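Side-chain contacts in TRAP dicarboxylate transporter-DctP subunit (Desulfovibrio salexigens, PDB 4N6D), which probably captures an organic acid or related solute in the periplasm and hands it to the membrane components of a TRAP transporter: residues Q53-E56 / K62-V65; R159-L164 / M297-D302; E309-K314 / A323-D328; N217-C222 / A279-K284; T72-K77 / R81-G86. All blocks are in the same frame, centred on the assembly; numbering follows the deposited sequence. Where two conformers were deposited one is given.

Contact 1. Residues Q53-E56 / K62-V65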
# COMPACT_ATOMS: atom_id res chain seq x y z
N GLN A 53 -2.39 -10.45 18.46
CA GLN A 53 -1.49 -10.99 19.49
C GLN A 53 -1.19 -9.91 20.53
O GLN A 53 -1.24 -10.16 21.72
CB GLN A 53 -0.19 -11.47 18.86
CG GLN A 53 -0.35 -12.73 18.01
CD GLN A 53 0.83 -12.97 17.07
OE1 GLN A 53 1.92 -12.41 17.26
NE2 GLN A 53 0.61 -13.80 16.06
N GLU A 54 -0.87 -8.71 20.06
CA GLU A 54 -0.49 -7.64 20.97
C GLU A 54 -1.68 -7.12 21.77
O GLU A 54 -1.55 -6.81 22.94
CB GLU A 54 0.18 -6.49 20.21
CG GLU A 54 1.64 -6.76 19.86
CD GLU A 54 2.47 -7.29 21.05
OE1 GLU A 54 2.52 -6.65 22.14
OE2 GLU A 54 3.06 -8.37 20.90
N VAL A 55 -2.85 -7.07 21.15
CA VAL A 55 -4.04 -6.62 21.87
C VAL A 55 -4.44 -7.60 22.99
O VAL A 55 -4.73 -7.18 24.09
CB VAL A 55 -5.22 -6.40 20.91
CG1 VAL A 55 -6.53 -6.29 21.66
CG2 VAL A 55 -4.97 -5.16 20.06
N GLU A 56 -4.43 -8.89 22.70
CA GLU A 56 -4.79 -9.87 23.70
C GLU A 56 -3.78 -9.87 24.84
O GLU A 56 -4.16 -10.01 26.00
CB GLU A 56 -4.92 -11.28 23.07
CG GLU A 56 -6.02 -11.30 22.02
CD GLU A 56 -6.38 -12.70 21.49
OE1 GLU A 56 -5.56 -13.63 21.63
OE2 GLU A 56 -7.50 -12.85 20.95
N LYS A 62 -8.37 -9.43 28.55
CA LYS A 62 -9.69 -8.83 28.65
C LYS A 62 -10.37 -8.72 27.29
O LYS A 62 -11.60 -8.75 27.20
CB LYS A 62 -9.63 -7.45 29.30
CG LYS A 62 -9.37 -7.51 30.79
CD LYS A 62 -9.46 -6.13 31.40
CE LYS A 62 -8.44 -5.21 30.77
NZ LYS A 62 -8.44 -3.87 31.40
N VAL A 63 -9.57 -8.60 26.24
CA VAL A 63 -10.08 -8.55 24.87
C VAL A 63 -9.62 -9.79 24.13
O VAL A 63 -8.46 -10.20 24.25
CB VAL A 63 -9.51 -7.33 24.10
CG1 VAL A 63 -9.98 -7.32 22.64
CG2 VAL A 63 -9.92 -6.04 24.79
N GLN A 64 -10.53 -10.39 23.38
CA GLN A 64 -10.18 -11.43 22.42
C GLN A 64 -10.58 -10.94 21.03
O GLN A 64 -11.56 -10.22 20.87
CB GLN A 64 -10.86 -12.77 22.75
CG GLN A 64 -12.35 -12.78 22.57
CD GLN A 64 -12.95 -14.12 22.95
OE1 GLN A 64 -12.39 -14.86 23.77
NE2 GLN A 64 -14.09 -14.44 22.36
N VAL A 65 -9.81 -11.36 20.02
CA VAL A 65 -10.07 -10.98 18.63
C VAL A 65 -10.20 -12.24 17.76
O VAL A 65 -9.33 -13.12 17.79
CB VAL A 65 -8.89 -10.13 18.10
CG1 VAL A 65 -9.19 -9.66 16.66
CG2 VAL A 65 -8.65 -8.95 19.00
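This is a buried helix-on-strand contact at one edge of the five-stranded sheet, where Val55 and Glu56 near the C-terminal end of helix 43-58 meet the first residues of strand 63-68. Two kinds of interaction lie next to each other. The apolar part is branch against branch: Val55 CG1 sits 3.7 Å from Val63 CG1, the two side chains crossing at a slant, and the same Val55 methyl lies at a looser 4.3 Å from Val65 CG2. Leu255 and Leu258 of helix 249-285 also touch Val55, so the valines belong to a larger core.

The polar part is a single, nearly straight bond. Val65 N donates to Glu56 OE2 at 2.9 Å with an N-H...O angle of 168°, and OE2 accepts on its anti lone pair. Glu56 gets there with an extended chain (chi2 -171°) that runs past the strand, its CG 3.5 Å from Val63 O. Because 63-68 is an outermost strand, Val65 N points to the outer edge of the sheet, away from strand 30-35, where the carboxylate takes it up. Helix 43-58 packing on strand 63-68 in this way is the second half of the beta-alpha-beta unit 30-35, 43-58, 63-68.

Contact 2. Residues R159-L164 / M297-D302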
# COMPACT_ATOMS: atom_id res chain seq x y z
N ARG A 159 15.96 -0.84 -19.17
CA ARG A 159 17.05 -0.02 -18.63
C ARG A 159 16.82 1.46 -18.85
O ARG A 159 17.46 2.30 -18.21
CB ARG A 159 18.36 -0.45 -19.25
CG ARG A 159 18.63 -1.93 -19.09
CD ARG A 159 20.04 -2.29 -19.46
NE ARG A 159 20.23 -3.73 -19.34
CZ ARG A 159 20.49 -4.36 -18.20
NH1 ARG A 159 20.65 -5.67 -18.20
NH2 ARG A 159 20.62 -3.69 -17.07
N ASN A 160 15.89 1.79 -19.74
CA ASN A 160 15.56 3.19 -20.00
C ASN A 160 14.14 3.32 -20.54
O ASN A 160 13.43 2.32 -20.72
CB ASN A 160 16.55 3.78 -21.00
CG ASN A 160 16.60 2.99 -22.30
OD1 ASN A 160 15.56 2.61 -22.85
ND2 ASN A 160 17.81 2.70 -22.77
N LEU A 161 13.72 4.55 -20.78
CA LEU A 161 12.35 4.76 -21.20
C LEU A 161 12.06 4.24 -22.59
O LEU A 161 10.92 3.89 -22.89
CB LEU A 161 12.01 6.25 -21.14
CG LEU A 161 11.73 6.74 -19.74
CD1 LEU A 161 11.49 8.24 -19.82
CD2 LEU A 161 10.53 6.04 -19.12
N ASP A 162 13.07 4.20 -23.45
CA ASP A 162 12.86 3.68 -24.79
C ASP A 162 12.47 2.21 -24.72
O ASP A 162 11.68 1.74 -25.52
CB ASP A 162 14.10 3.89 -25.65
CG ASP A 162 13.88 3.51 -27.11
OD1 ASP A 162 13.04 4.14 -27.78
OD2 ASP A 162 14.57 2.58 -27.58
N ASP A 163 13.00 1.50 -23.73
CA ASP A 163 12.70 0.08 -23.55
C ASP A 163 11.23 -0.18 -23.19
O ASP A 163 10.74 -1.30 -23.38
CB ASP A 163 13.59 -0.53 -22.47
CG ASP A 163 15.04 -0.62 -22.88
OD1 ASP A 163 15.33 -0.74 -24.09
OD2 ASP A 163 15.90 -0.58 -21.97
N LEU A 164 10.53 0.84 -22.69
CA LEU A 164 9.11 0.71 -22.35
C LEU A 164 8.17 0.94 -23.53
O LEU A 164 7.00 0.60 -23.45
CB LEU A 164 8.71 1.68 -21.23
CG LEU A 164 9.08 1.26 -19.81
CD1 LEU A 164 8.71 2.35 -18.86
CD2 LEU A 164 8.40 -0.05 -19.41
N MET A 297 14.09 9.27 -14.78
CA MET A 297 13.20 9.39 -13.63
C MET A 297 12.48 10.75 -13.63
O MET A 297 11.31 10.85 -13.27
CB MET A 297 13.96 9.17 -12.32
CG MET A 297 14.49 7.74 -12.13
SD MET A 297 13.16 6.54 -11.93
CE MET A 297 12.76 6.78 -10.20
N GLN A 298 13.18 11.80 -14.04
CA GLN A 298 12.54 13.12 -14.12
C GLN A 298 11.51 13.16 -15.24
O GLN A 298 10.47 13.78 -15.10
CB GLN A 298 13.57 14.21 -14.33
CG GLN A 298 12.99 15.63 -14.31
CD GLN A 298 12.27 15.95 -13.02
OE1 GLN A 298 12.79 15.72 -11.93
NE2 GLN A 298 11.05 16.45 -13.14
N ALA A 299 11.79 12.50 -16.36
CA ALA A 299 10.81 12.43 -17.44
C ALA A 299 9.55 11.72 -16.96
O ALA A 299 8.44 12.15 -17.28
CB ALA A 299 11.39 11.74 -18.66
N ILE A 300 9.72 10.65 -16.20
CA ILE A 300 8.56 9.95 -15.65
C ILE A 300 7.74 10.88 -14.78
O ILE A 300 6.52 10.90 -14.88
CB ILE A 300 8.97 8.71 -14.84
CG1 ILE A 300 9.54 7.66 -15.79
CG2 ILE A 300 7.75 8.15 -14.08
CD1 ILE A 300 10.21 6.50 -15.08
N LYS A 301 8.39 11.68 -13.93
CA LYS A 301 7.67 12.66 -13.11
C LYS A 301 6.88 13.65 -13.95
O LYS A 301 5.70 13.94 -13.69
CB LYS A 301 8.63 13.47 -12.24
CG LYS A 301 9.21 12.77 -11.04
CD LYS A 301 9.78 13.80 -10.04
CE LYS A 301 8.71 14.83 -9.62
NZ LYS A 301 9.14 15.83 -8.58
N ASP A 302 7.53 14.19 -14.97
CA ASP A 302 6.92 15.19 -15.81
C ASP A 302 5.71 14.62 -16.52
O ASP A 302 4.70 15.29 -16.68
CB ASP A 302 7.92 15.71 -16.86
CG ASP A 302 9.09 16.45 -16.24
OD1 ASP A 302 9.04 16.78 -15.03
OD2 ASP A 302 10.08 16.70 -16.97
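One leucine carries the whole of this surface contact from the loop side: Leu161 divides its two methyls between neighbouring residues of helix 294-317, and no hydrogen bond crosses between 159-164 and 297-302. Its CD1 meets the methyl of Ala299, with CB 3.7 Å from CD1. Its CD2 lies against the longer branch of Ile300, 3.8 Å from CG1 and 4.1 Å from CD1 of that isoleucine. Ile300 starts off to one side of the loop, but with CG1 anti to its own carbonyl carbon (chi1 -68°) the branch swings back to the leucine. The same side chain also touches Leu182 and Met292, which continue the apolar patch.

The loop around Leu161 is braced by its own polar bonds, which probably help to place it. Asp163 OD2 takes two backbone donors, Arg159 N at 2.8 Å on its anti lone pair and Asn160 N at a longer 3.3 Å from above the carboxylate plane. In return Asp163 N donates to Asn160 OD1 at 2.9 Å, arriving almost in line with the side-chain C=O. A further tie reaches the helix side: Leu161 N bonds to Asp296, just ahead of 297-302. Asn160 OD1 accepting from Asp163 N is an Asx motif, and the bonds to Asp163 OD2 tie the same turn from its other end, in the loop between strands 151-154 and 168-170.

Contact 3. Residues E309-K314 / A323-D328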
# COMPACT_ATOMS: atom_id res chain seq x y z
N GLU A 309 -2.35 16.46 -10.72
CA GLU A 309 -3.28 17.57 -10.97
C GLU A 309 -4.75 17.11 -10.89
O GLU A 309 -5.58 17.84 -10.35
CB GLU A 309 -2.98 18.23 -12.31
CG GLU A 309 -1.55 18.77 -12.41
CD GLU A 309 -1.21 19.85 -11.39
OE1 GLU A 309 -2.13 20.51 -10.90
OE2 GLU A 309 -0.00 20.01 -11.06
N ASP A 310 -5.04 15.91 -11.40
CA ASP A 310 -6.37 15.30 -11.29
C ASP A 310 -6.74 15.14 -9.83
O ASP A 310 -7.84 15.48 -9.40
CB ASP A 310 -6.38 13.95 -11.99
CG ASP A 310 -7.68 13.18 -11.80
OD1 ASP A 310 -8.76 13.70 -12.15
OD2 ASP A 310 -7.60 12.04 -11.30
N TRP A 311 -5.80 14.62 -9.04
CA TRP A 311 -6.09 14.40 -7.63
C TRP A 311 -6.39 15.72 -6.93
O TRP A 311 -7.32 15.81 -6.12
CB TRP A 311 -4.95 13.64 -6.93
CG TRP A 311 -5.23 13.50 -5.46
CD1 TRP A 311 -5.95 12.51 -4.86
CD2 TRP A 311 -4.87 14.41 -4.44
NE1 TRP A 311 -6.05 12.75 -3.52
CE2 TRP A 311 -5.38 13.91 -3.23
CE3 TRP A 311 -4.13 15.60 -4.42
CZ2 TRP A 311 -5.20 14.57 -2.01
CZ3 TRP A 311 -3.95 16.25 -3.22
CH2 TRP A 311 -4.48 15.74 -2.03
N LYS A 312 -5.59 16.74 -7.22
CA LYS A 312 -5.81 18.06 -6.62
C LYS A 312 -7.19 18.63 -6.95
O LYS A 312 -7.80 19.25 -6.10
CB LYS A 312 -4.72 19.03 -7.06
CG LYS A 312 -3.36 18.80 -6.43
CD LYS A 312 -2.41 19.97 -6.73
CE LYS A 312 -2.13 20.13 -8.18
NZ LYS A 312 -1.08 21.18 -8.37
N GLU A 313 -7.66 18.47 -8.18
CA GLU A 313 -9.01 18.94 -8.53
C GLU A 313 -10.07 18.17 -7.78
O GLU A 313 -11.08 18.74 -7.33
CB GLU A 313 -9.27 18.84 -10.02
CG GLU A 313 -8.39 19.75 -10.85
CD GLU A 313 -9.17 20.83 -11.55
OE1 GLU A 313 -10.09 20.49 -12.31
OE2 GLU A 313 -8.83 22.02 -11.37
N LYS A 314 -9.87 16.87 -7.65
CA LYS A 314 -10.79 16.03 -6.88
C LYS A 314 -10.83 16.42 -5.41
O LYS A 314 -11.90 16.41 -4.80
CB LYS A 314 -10.41 14.56 -7.06
CG LYS A 314 -10.87 13.98 -8.39
CD LYS A 314 -10.17 12.68 -8.79
CE LYS A 314 -10.81 12.10 -10.05
NZ LYS A 314 -10.10 10.92 -10.59
N ALA A 323 -2.86 21.26 -2.43
CA ALA A 323 -1.45 21.67 -2.45
C ALA A 323 -0.87 21.61 -1.04
O ALA A 323 0.31 21.21 -0.84
CB ALA A 323 -1.28 23.07 -3.04
N ALA A 324 -1.66 21.98 -0.03
CA ALA A 324 -1.16 21.93 1.34
C ALA A 324 -0.87 20.51 1.76
O ALA A 324 0.13 20.23 2.45
CB ALA A 324 -2.13 22.61 2.30
N VAL A 325 -1.75 19.58 1.38
CA VAL A 325 -1.58 18.18 1.72
C VAL A 325 -0.32 17.64 1.03
O VAL A 325 0.49 16.95 1.67
CB VAL A 325 -2.79 17.35 1.27
CG1 VAL A 325 -2.52 15.86 1.41
CG2 VAL A 325 -4.04 17.74 2.08
N LEU A 326 -0.14 17.94 -0.25
CA LEU A 326 1.04 17.44 -0.97
C LEU A 326 2.33 17.95 -0.35
O LEU A 326 3.31 17.24 -0.26
CB LEU A 326 1.00 17.81 -2.45
CG LEU A 326 -0.05 17.06 -3.28
CD1 LEU A 326 -0.42 17.80 -4.54
CD2 LEU A 326 0.42 15.66 -3.59
N SER A 327 2.35 19.21 0.05
CA SER A 327 3.51 19.75 0.74
C SER A 327 3.81 18.94 2.00
O SER A 327 4.94 18.52 2.25
CB SER A 327 3.27 21.19 1.15
OG SER A 327 3.19 22.04 0.03
N ASP A 328 2.78 18.75 2.81
CA ASP A 328 2.94 18.02 4.04
C ASP A 328 3.42 16.58 3.82
O ASP A 328 4.21 16.06 4.61
CB ASP A 328 1.64 18.02 4.83
CG ASP A 328 1.33 19.36 5.45
OD1 ASP A 328 2.23 20.24 5.46
OD2 ASP A 328 0.19 19.53 5.94
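The axes of the two short segments 309-314 and 323-328, on successive helices, approach to 10.7 Å with 126° between their N-to-C directions, and Lys312 and Ala323 are closest in the backbone, their CA atoms 7.0 Å apart. Over that wide spacing it takes large side chains to close the gap. Trp311 does most of the reaching: with CG anti to the backbone N (chi1 176°) the indole leans out to the second helix and presents the far carbons of its six-membered ring. CH2 lies 4.0 Å from CG1 of Val325, which stands across it, while CZ3 is 4.0 Å from Leu326 CG, tryptophan and leucine running alongside in opposing senses.

At the other end of the indole, Trp311 NE1 bonds to Ser106, so its polar atom is satisfied away from the helix pair, and Val107 touches Trp311, Val325 and Leu326 alike.

Nearer the surface Leu326 is covered by the aliphatic part of Lys312. Leu326 CD1 sits 3.6 Å from Lys312 CG and 3.7 Å from its CD. The bend at chi3 (-63°) is about that CG-CD bond itself, so CE turns off from the two carbons that pack. Indole and lysine carbons on one side, valine and leucine on the other, form the apolar interface of 294-317 and 322-337, a helix-loop-helix pair of consecutive helices packed at a wide angle.

Contact 4. Residues N217-C222 / A279-K284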
# COMPACT_ATOMS: atom_id res chain seq x y z
N ASN A 217 6.12 -16.61 -7.59
CA ASN A 217 7.15 -17.20 -8.45
C ASN A 217 7.32 -16.48 -9.78
O ASN A 217 7.76 -17.08 -10.76
CB ASN A 217 6.86 -18.69 -8.72
CG ASN A 217 8.07 -19.44 -9.26
OD1 ASN A 217 9.22 -19.15 -8.93
ND2 ASN A 217 7.82 -20.41 -10.13
N PHE A 218 7.01 -15.18 -9.81
CA PHE A 218 7.20 -14.44 -11.05
C PHE A 218 8.66 -14.32 -11.48
O PHE A 218 8.96 -14.08 -12.65
CB PHE A 218 6.53 -13.07 -10.99
CG PHE A 218 5.06 -13.13 -11.26
CD1 PHE A 218 4.60 -13.51 -12.51
CD2 PHE A 218 4.14 -12.81 -10.28
CE1 PHE A 218 3.25 -13.58 -12.76
CE2 PHE A 218 2.79 -12.88 -10.53
CZ PHE A 218 2.35 -13.27 -11.76
N ALA A 219 9.59 -14.52 -10.55
CA ALA A 219 11.00 -14.43 -10.86
C ALA A 219 11.46 -15.53 -11.81
O ALA A 219 12.47 -15.38 -12.47
CB ALA A 219 11.83 -14.48 -9.60
N GLU A 220 10.71 -16.63 -11.91
CA GLU A 220 11.11 -17.69 -12.83
C GLU A 220 11.11 -17.16 -14.25
O GLU A 220 11.93 -17.55 -15.07
CB GLU A 220 10.23 -18.93 -12.73
CG GLU A 220 10.73 -20.07 -13.62
CD GLU A 220 10.19 -21.42 -13.21
OE1 GLU A 220 9.18 -21.46 -12.49
OE2 GLU A 220 10.79 -22.44 -13.62
N ILE A 221 10.16 -16.28 -14.52
CA ILE A 221 9.94 -15.75 -15.85
C ILE A 221 10.53 -14.35 -16.03
O ILE A 221 11.13 -14.05 -17.06
CB ILE A 221 8.44 -15.70 -16.16
CG1 ILE A 221 7.85 -17.11 -16.10
CG2 ILE A 221 8.20 -15.06 -17.52
CD1 ILE A 221 6.34 -17.12 -16.23
N CYS A 222 10.35 -13.49 -15.02
CA CYS A 222 10.78 -12.10 -15.10
C CYS A 222 12.00 -11.91 -14.24
O CYS A 222 11.88 -11.72 -13.04
CB CYS A 222 9.70 -11.15 -14.60
SG CYS A 222 8.15 -11.31 -15.51
N ALA A 279 16.10 -11.66 -2.29
CA ALA A 279 17.25 -12.52 -2.01
C ALA A 279 16.97 -13.93 -2.51
O ALA A 279 17.83 -14.56 -3.11
CB ALA A 279 17.58 -12.52 -0.53
N TRP A 280 15.75 -14.42 -2.28
CA TRP A 280 15.35 -15.75 -2.77
C TRP A 280 15.46 -15.81 -4.30
O TRP A 280 16.02 -16.75 -4.86
CB TRP A 280 13.94 -16.07 -2.32
CG TRP A 280 13.34 -17.36 -2.82
CD1 TRP A 280 13.37 -18.57 -2.20
CD2 TRP A 280 12.57 -17.54 -4.02
NE1 TRP A 280 12.69 -19.51 -2.95
CE2 TRP A 280 12.18 -18.89 -4.06
CE3 TRP A 280 12.17 -16.69 -5.05
CZ2 TRP A 280 11.43 -19.41 -5.11
CZ3 TRP A 280 11.42 -17.21 -6.09
CH2 TRP A 280 11.06 -18.55 -6.11
N ALA A 281 14.92 -14.79 -4.96
CA ALA A 281 14.92 -14.75 -6.41
C ALA A 281 16.33 -14.63 -6.98
O ALA A 281 16.62 -15.20 -8.03
CB ALA A 281 14.05 -13.59 -6.89
N LYS A 282 17.20 -13.87 -6.31
CA LYS A 282 18.56 -13.73 -6.77
C LYS A 282 19.30 -15.07 -6.64
O LYS A 282 20.03 -15.49 -7.54
CB LYS A 282 19.28 -12.63 -5.98
CG LYS A 282 20.58 -12.22 -6.64
CD LYS A 282 21.29 -11.09 -5.90
CE LYS A 282 22.44 -10.58 -6.75
NZ LYS A 282 23.48 -9.88 -5.95
N ASP A 283 19.10 -15.74 -5.51
CA ASP A 283 19.74 -17.03 -5.27
C ASP A 283 19.28 -18.07 -6.28
O ASP A 283 20.08 -18.86 -6.79
CB ASP A 283 19.45 -17.49 -3.84
CG ASP A 283 20.12 -18.80 -3.50
OD1 ASP A 283 21.36 -18.85 -3.53
OD2 ASP A 283 19.40 -19.76 -3.17
N LYS A 284 17.99 -18.09 -6.58
CA LYS A 284 17.43 -19.13 -7.43
C LYS A 284 17.57 -18.86 -8.92
O LYS A 284 17.83 -19.79 -9.70
CB LYS A 284 15.97 -19.39 -7.09
CG LYS A 284 15.39 -20.61 -7.81
CD LYS A 284 14.12 -21.13 -7.15
CE LYS A 284 13.70 -22.46 -7.76
NZ LYS A 284 12.33 -22.84 -7.35
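Asn217 OD1 accepts a hydrogen bond from Tyr285 OH, at the end of helix 249-285, and rests 3.4 Å from Trp280 CH2. The oxygen comes to the tryptophan at the ring edge, close to the ring plane, where the slightly positive C-H rim suits a carbonyl oxygen. The two side chains stand roughly perpendicular, with amide and ring planes 74° apart. Asn217 reaches this place with CG anti to its backbone N (chi1 -164°).

The other half of the amide is held within the loop. Asn217 ND2 donates to Glu220 OE1 at 2.9 Å, a bent bond that meets the carboxylate on its anti side but tilted 23° out of its plane. The rotation of the amide is probably restrained, its oxygen and nitrogen having different partners.

Alongside this polar edge the backbones come near enough for alanines to touch. The CB atoms of Ala219 and Ala281 are 3.6 Å apart, and their CA atoms 5.9 Å, so the turn after helix 212-215 settles directly on the long helix 249-285 of this DctP-family solute-binding fold. Ile287 touches both alanines, extending the small apolar patch. On the Trp280 side Ala219 CB is more distant, 4.5 Å from CZ3. Phe218 turns away from helix 249-285 and packs on helix 194-200, against Leu198 and Thr194.

Contact 5. Residues T72-K77 / R81-G86. With I3C (5-amino-2,4,6-triiodobenzene-1,3-dicarboxylic acid), chain C.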
# COMPACT_ATOMS: atom_id res chain seq x y z
N THR A 72 -13.90 -14.05 4.54
CA THR A 72 -14.81 -15.01 5.16
C THR A 72 -15.92 -14.38 6.00
O THR A 72 -16.89 -15.04 6.33
CB THR A 72 -14.10 -16.04 6.02
OG1 THR A 72 -13.25 -15.41 6.98
CG2 THR A 72 -13.29 -17.00 5.12
N LEU A 73 -15.78 -13.11 6.35
CA LEU A 73 -16.86 -12.40 7.02
C LEU A 73 -17.32 -11.24 6.14
O LEU A 73 -18.47 -11.19 5.73
CB LEU A 73 -16.41 -11.91 8.38
CG LEU A 73 -17.39 -11.12 9.25
CD1 LEU A 73 -18.68 -11.87 9.44
CD2 LEU A 73 -16.72 -10.76 10.61
N LEU A 74 -16.42 -10.30 5.85
CA LEU A 74 -16.67 -9.25 4.87
C LEU A 74 -15.55 -9.27 3.83
O LEU A 74 -14.41 -9.62 4.12
CB LEU A 74 -16.70 -7.87 5.53
CG LEU A 74 -17.69 -7.63 6.65
CD1 LEU A 74 -17.47 -6.26 7.29
CD2 LEU A 74 -19.08 -7.74 6.12
N GLY A 75 -15.88 -8.91 2.60
CA GLY A 75 -14.88 -8.86 1.54
C GLY A 75 -14.76 -7.46 0.96
O GLY A 75 -15.15 -6.48 1.58
N ALA A 76 -14.23 -7.39 -0.26
CA ALA A 76 -14.02 -6.11 -0.92
C ALA A 76 -15.32 -5.33 -1.09
O ALA A 76 -15.32 -4.10 -1.03
CB ALA A 76 -13.37 -6.34 -2.29
N LYS A 77 -16.42 -6.05 -1.30
CA LYS A 77 -17.69 -5.41 -1.67
C LYS A 77 -18.43 -4.82 -0.47
O LYS A 77 -19.33 -4.01 -0.64
CB LYS A 77 -18.61 -6.41 -2.34
CG LYS A 77 -19.12 -7.46 -1.39
CD LYS A 77 -20.05 -8.44 -2.06
CE LYS A 77 -20.57 -9.45 -1.04
NZ LYS A 77 -21.09 -10.70 -1.67
N ARG A 81 -19.39 -0.82 4.51
CA ARG A 81 -20.75 -0.83 5.01
C ARG A 81 -20.90 -1.84 6.14
O ARG A 81 -21.59 -1.61 7.14
CB ARG A 81 -21.73 -1.18 3.90
CG ARG A 81 -23.15 -0.86 4.26
CD ARG A 81 -23.37 0.65 4.39
NE ARG A 81 -24.73 0.89 4.86
CZ ARG A 81 -25.06 1.78 5.79
NH1 ARG A 81 -24.14 2.56 6.34
NH2 ARG A 81 -26.33 1.89 6.14
N GLY A 82 -20.23 -2.98 5.99
CA GLY A 82 -20.30 -4.02 7.00
C GLY A 82 -19.77 -3.60 8.35
O GLY A 82 -20.33 -3.93 9.40
N VAL A 83 -18.66 -2.88 8.37
CA VAL A 83 -18.16 -2.39 9.64
C VAL A 83 -19.09 -1.29 10.19
O VAL A 83 -19.39 -1.25 11.39
CB VAL A 83 -16.71 -1.89 9.49
CG1 VAL A 83 -16.27 -1.17 10.76
CG2 VAL A 83 -15.78 -3.07 9.22
N MET A 84 -19.60 -0.42 9.32
CA MET A 84 -20.49 0.65 9.75
C MET A 84 -21.72 0.07 10.41
O MET A 84 -22.25 0.62 11.38
CB MET A 84 -20.90 1.51 8.55
CG MET A 84 -19.78 2.34 7.99
SD MET A 84 -20.23 3.28 6.52
CE MET A 84 -21.56 4.09 7.24
N GLN A 85 -22.19 -1.05 9.88
CA GLN A 85 -23.39 -1.72 10.38
C GLN A 85 -23.13 -2.65 11.56
O GLN A 85 -24.06 -3.12 12.19
CB GLN A 85 -24.07 -2.49 9.24
CG GLN A 85 -24.67 -1.57 8.20
CD GLN A 85 -25.39 -2.30 7.08
OE1 GLN A 85 -24.84 -3.23 6.48
NE2 GLN A 85 -26.61 -1.86 6.78
N GLY A 86 -21.85 -2.91 11.86
CA GLY A 86 -21.49 -3.77 12.96
C GLY A 86 -21.46 -5.26 12.62
O GLY A 86 -21.34 -6.11 13.52
I3 I3C C . -27.75 9.06 12.29
I2 I3C C . -24.67 6.41 7.77
I1 I3C C . -28.37 3.20 11.22
O8 I3C C . -29.97 6.32 12.31
O9 I3C C . -28.38 5.66 13.68
C10 I3C C . -26.28 3.93 8.91
N13 I3C C . -25.72 8.74 9.75
C1 I3C C . -27.79 6.16 11.44
C6 I3C C . -27.22 7.38 11.13
C5 I3C C . -26.32 7.50 10.08
C4 I3C C . -26.03 6.36 9.36
C3 I3C C . -26.60 5.15 9.69
C2 I3C C . -27.49 5.04 10.72
C7 I3C C . -28.76 6.04 12.55
O11 I3C C . -25.34 3.16 9.26
O12 I3C C . -26.99 3.68 7.91
O HOH W 1 -19.35 -1.40 1.58
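Apolar packing between 72-77 and 81-86 is the work of Leu74, whose CD1 lies 3.6 Å from Gly82 CA and 4.1 Å from Val83 CG2. The fit is close: Gly82 has no side chain, and the leucine methyl occupies the side on which a CB would point, lying directly against the helix backbone. Ala35 and Ala88 also touch Leu74, which buries it between the helix and the sheet.

The polar link across the contact runs through a water. That water accepts from Arg81 N at 3.0 Å and reaches Lys77 O only weakly, joining the loop to the helix.

Charge takes over on the outward side, where Arg81 grips a carboxylate of the triiodobenzene compound with two donors. Its NH2 gives O12 a short, nearly straight bond (2.6 Å, 177°); NH1 meets O11 at 3.2 Å with a more bent approach. A bend at chi2 (67°) turns the guanidinium so that Gln85 CG lies over one face and Met84 SD at its edge. Met84 CE adds a looser touch, 3.9 Å from iodine I2. I3C was used for phasing, so this pocket, which Arg138 completes, is a heavy-atom site and need not reflect the natural solute.

At the helix end Gly86 has positive phi and two bonds run back into the last turn, one of them Gly86 N to Val83 O: a Schellman motif closing helix 79-85.

The five contacts spread over the whole molecule. Contacts 1 and 5 come first along the chain, their centres about 21 Å apart, on strand 63-68 and helix 79-85, which follow one another. Contact 4 falls within the long interval between the two segments of contact 2, with about 25 Å between centres. Contact 3 closes the series and shares helix 294-317 with contact 2, about 23 Å away. Contacts 1 and 2 lie on opposite sides of the chain's centre, about 48 Å centre to centre. Helix 249-285 joins contact 1, which it touches, to contact 4, of which it forms one side, about 37 Å between centres, linking remote parts of the solute-binding fold.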